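Side-chain contact in genome polyprotein (Chicken sicinivirus JSY, PDB 6QWT), which includes as its 3Dpol part, the chain described here, an RNA-dependent RNA polymerase that probably copies the viral RNA genome: residues A[65-70]-A[350-355]. Sequence-based numbering, arbitrary orientation.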
ATOM      1  N   GLU A  65      22.917 -11.433   1.077  1.00 33.13           N
ATOM      2  CA  GLU A  65      24.054 -10.645   1.512  1.00 33.25           C
ATOM      3  C   GLU A  65      23.917  -9.199   1.058  1.00 29.14           C
ATOM      4  O   GLU A  65      23.437  -8.940  -0.052  1.00 26.42           O
ATOM      5  CB  GLU A  65      25.363 -11.230   0.971  1.00 32.46           C
ATOM      6  CG  GLU A  65      25.521 -12.719   1.246  1.00 43.39           C
ATOM      7  CD  GLU A  65      25.540 -13.038   2.730  1.00 49.16           C
ATOM      8  OE1 GLU A  65      26.004 -12.185   3.520  1.00 56.05           O
ATOM      9  OE2 GLU A  65      25.085 -14.142   3.106  1.00 53.25           O
ATOM     10  N   PRO A  66      24.325  -8.241   1.884  1.00 24.68           N
ATOM     11  CA  PRO A  66      24.172  -6.834   1.502  1.00 29.09           C
ATOM     12  C   PRO A  66      25.145  -6.445   0.400  1.00 26.80           C
ATOM     13  O   PRO A  66      26.302  -6.869   0.389  1.00 27.01           O
ATOM     14  CB  PRO A  66      24.473  -6.081   2.803  1.00 26.12           C
ATOM     15  CG  PRO A  66      25.381  -6.993   3.554  1.00 27.43           C
ATOM     16  CD  PRO A  66      24.927  -8.391   3.221  1.00 26.80           C
ATOM     17  N   TRP A  67      24.659  -5.634  -0.535  1.00 22.32           N
ATOM     18  CA  TRP A  67      25.549  -5.040  -1.515  1.00 26.43           C
ATOM     19  C   TRP A  67      26.320  -3.890  -0.866  1.00 23.59           C
ATOM     20  O   TRP A  67      25.904  -3.364   0.169  1.00 20.21           O
ATOM     21  CB  TRP A  67      24.764  -4.575  -2.742  1.00 25.03           C
ATOM     22  CG  TRP A  67      23.463  -3.879  -2.480  1.00 24.18           C
ATOM     23  CD1 TRP A  67      23.241  -2.529  -2.473  1.00 24.36           C
ATOM     24  CD2 TRP A  67      22.192  -4.493  -2.233  1.00 23.56           C
ATOM     25  NE1 TRP A  67      21.915  -2.266  -2.221  1.00 21.34           N
ATOM     26  CE2 TRP A  67      21.249  -3.455  -2.069  1.00 25.24           C
ATOM     27  CE3 TRP A  67      21.759  -5.819  -2.124  1.00 23.05           C
ATOM     28  CZ2 TRP A  67      19.904  -3.705  -1.803  1.00 23.76           C
ATOM     29  CZ3 TRP A  67      20.423  -6.063  -1.858  1.00 21.58           C
ATOM     30  CH2 TRP A  67      19.513  -5.012  -1.702  1.00 22.06           C
ATOM     31  N   PRO A  68      27.468  -3.502  -1.441  1.00 27.02           N
ATOM     32  CA  PRO A  68      28.383  -2.589  -0.728  1.00 25.14           C
ATOM     33  C   PRO A  68      27.753  -1.313  -0.192  1.00 24.26           C
ATOM     34  O   PRO A  68      28.191  -0.819   0.854  1.00 22.05           O
ATOM     35  CB  PRO A  68      29.444  -2.280  -1.791  1.00 24.32           C
ATOM     36  CG  PRO A  68      29.505  -3.516  -2.598  1.00 25.07           C
ATOM     37  CD  PRO A  68      28.087  -4.026  -2.674  1.00 27.75           C
ATOM     38  N   SER A  69      26.746  -0.761  -0.865  1.00 23.88           N
ATOM     39  CA  SER A  69      26.131   0.488  -0.439  1.00 22.48           C
ATOM     40  C   SER A  69      24.895   0.285   0.428  1.00 23.63           C
ATOM     41  O   SER A  69      24.278   1.273   0.838  1.00 21.58           O
ATOM     42  CB  SER A  69      25.768   1.340  -1.660  1.00 20.12           C
ATOM     43  OG  SER A  69      24.739   0.735  -2.424  1.00 20.86           O
ATOM     44  N   LEU A  70      24.525  -0.965   0.732  1.00 21.26           N
ATOM     45  CA  LEU A  70      23.273  -1.215   1.444  1.00 20.62           C
ATOM     46  C   LEU A  70      23.365  -0.798   2.909  1.00 19.38           C
ATOM     47  O   LEU A  70      22.516  -0.043   3.401  1.00 20.75           O
ATOM     48  CB  LEU A  70      22.880  -2.690   1.325  1.00 21.44           C
ATOM     49  CG  LEU A  70      21.587  -3.066   2.058  1.00 21.76           C
ATOM     50  CD1 LEU A  70      20.435  -2.148   1.646  1.00 21.24           C
ATOM     51  CD2 LEU A  70      21.226  -4.526   1.819  1.00 20.95           C
ATOM     52  N   ALA A 350      17.765   2.819 -12.123  1.00 28.46           N
ATOM     53  CA  ALA A 350      17.342   1.597 -12.800  1.00 32.26           C
ATOM     54  C   ALA A 350      18.532   0.708 -13.140  1.00 31.04           C
ATOM     55  O   ALA A 350      18.478  -0.513 -12.954  1.00 28.01           O
ATOM     56  CB  ALA A 350      16.557   1.944 -14.066  1.00 30.22           C
ATOM     57  N   ASP A 351      19.620   1.306 -13.635  1.00 30.80           N
ATOM     58  CA  ASP A 351      20.787   0.518 -14.024  1.00 29.30           C
ATOM     59  C   ASP A 351      21.479  -0.086 -12.807  1.00 28.31           C
ATOM     60  O   ASP A 351      21.953  -1.227 -12.861  1.00 30.49           O
ATOM     61  CB  ASP A 351      21.759   1.379 -14.832  1.00 31.96           C
ATOM     62  CG  ASP A 351      21.184   1.815 -16.172  1.00 34.75           C
ATOM     63  OD1 ASP A 351      21.457   2.958 -16.596  1.00 38.12           O
ATOM     64  OD2 ASP A 351      20.457   1.015 -16.801  1.00 38.26           O
ATOM     65  N   PHE A 352      21.554   0.660 -11.701  1.00 24.27           N
ATOM     66  CA  PHE A 352      22.124   0.095 -10.482  1.00 29.10           C
ATOM     67  C   PHE A 352      21.288  -1.071  -9.972  1.00 25.03           C
ATOM     68  O   PHE A 352      21.832  -2.095  -9.542  1.00 27.43           O
ATOM     69  CB  PHE A 352      22.248   1.162  -9.392  1.00 27.52           C
ATOM     70  CG  PHE A 352      22.515   0.587  -8.027  1.00 27.22           C
ATOM     71  CD1 PHE A 352      23.809   0.281  -7.634  1.00 25.81           C
ATOM     72  CD2 PHE A 352      21.473   0.322  -7.151  1.00 22.29           C
ATOM     73  CE1 PHE A 352      24.060  -0.262  -6.388  1.00 29.45           C
ATOM     74  CE2 PHE A 352      21.716  -0.223  -5.904  1.00 27.18           C
ATOM     75  CZ  PHE A 352      23.010  -0.517  -5.521  1.00 25.31           C
ATOM     76  N   TYR A 353      19.960  -0.922  -9.991  1.00 25.14           N
ATOM     77  CA  TYR A 353      19.080  -1.991  -9.535  1.00 28.05           C
ATOM     78  C   TYR A 353      19.277  -3.259 -10.358  1.00 28.66           C
ATOM     79  O   TYR A 353      19.262  -4.369  -9.814  1.00 28.41           O
ATOM     80  CB  TYR A 353      17.621  -1.536  -9.603  1.00 26.07           C
ATOM     81  CG  TYR A 353      17.132  -0.785  -8.382  1.00 24.76           C
ATOM     82  CD1 TYR A 353      15.913  -0.117  -8.400  1.00 25.73           C
ATOM     83  CD2 TYR A 353      17.885  -0.743  -7.214  1.00 22.78           C
ATOM     84  CE1 TYR A 353      15.454   0.570  -7.288  1.00 24.32           C
ATOM     85  CE2 TYR A 353      17.435  -0.056  -6.096  1.00 21.62           C
ATOM     86  CZ  TYR A 353      16.217   0.599  -6.139  1.00 26.25           C
ATOM     87  OH  TYR A 353      15.755   1.284  -5.036  1.00 23.30           O
ATOM     88  N   HIS A 354      19.462  -3.112 -11.674  1.00 31.14           N
ATOM     89  CA  HIS A 354      19.623  -4.280 -12.535  1.00 31.23           C
ATOM     90  C   HIS A 354      20.895  -5.049 -12.212  1.00 32.31           C
ATOM     91  O   HIS A 354      20.926  -6.278 -12.340  1.00 30.74           O
ATOM     92  CB  HIS A 354      19.634  -3.856 -14.004  1.00 29.52           C
ATOM     93  CG  HIS A 354      18.336  -3.284 -14.482  1.00 38.43           C
ATOM     94  ND1 HIS A 354      18.268  -2.296 -15.441  1.00 39.99           N
ATOM     95  CD2 HIS A 354      17.057  -3.562 -14.135  1.00 45.21           C
ATOM     96  CE1 HIS A 354      17.003  -1.986 -15.663  1.00 41.65           C
ATOM     97  NE2 HIS A 354      16.248  -2.740 -14.883  1.00 42.30           N
ATOM     98  N   SER A 355      21.950  -4.353 -11.786  1.00 27.30           N
ATOM     99  CA  SER A 355      23.242  -4.994 -11.593  1.00 33.24           C
ATOM    100  C   SER A 355      23.463  -5.514 -10.178  1.00 33.12           C
ATOM    101  O   SER A 355      24.334  -6.369  -9.982  1.00 37.71           O
ATOM    102  CB  SER A 355      24.368  -4.021 -11.958  1.00 32.36           C
ATOM    103  OG  SER A 355      24.529  -3.034 -10.956  1.00 41.28           O
TER
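Phe352 reaches from helix 346-356 to Trp67, and the two rings form an offset edge-to-face pair where loop 65-70 packs against the palm of this right-hand-shaped polymerase fold; the helix lies between strands 335-340 and 360-362 of the antiparallel palm sheet. The phenyl edge points toward the face of the indole's five-membered ring, with the planes at 66° and the centroids 5.6 Å apart. The leading atom is Phe352 CZ, 3.7 Å from Trp67 CD1. CG of Phe352 lies anti to the backbone N (chi1 166°), which carries the ring away from its helix toward the loop; Ser69 CA and Phe352 CA are 10.8 Å apart, a span that the long, flat phenylalanine bridges. Leu70 CD2 rests over one face of the indole, offset toward its rim.

The polar groups beside the rings are bound by helix 298-316. Trp67 NE1 hydrogen-bonds to Ser314 OG and Ser69 OG to Ser314 O, so one serine ties down two residues of the loop, which should limit rotation of the indole. Tryptophan fits here because it offers both an apolar face and an N-H. Phe352 also touches Ser314 and Ala315, so loop and helix 346-356 are joined partly through this third helix.

Where helix 70-81 begins, Leu70 N donates to Trp67 O, closing a type I beta turn whose second position suits Pro68. With its hydroxyl between the backbone N and the carbonyl carbon (chi1 67°), Ser69 places OG in the plane of the Trp67 ring, at its edge, and 3.8 Å from Phe352 CZ in a van der Waals contact.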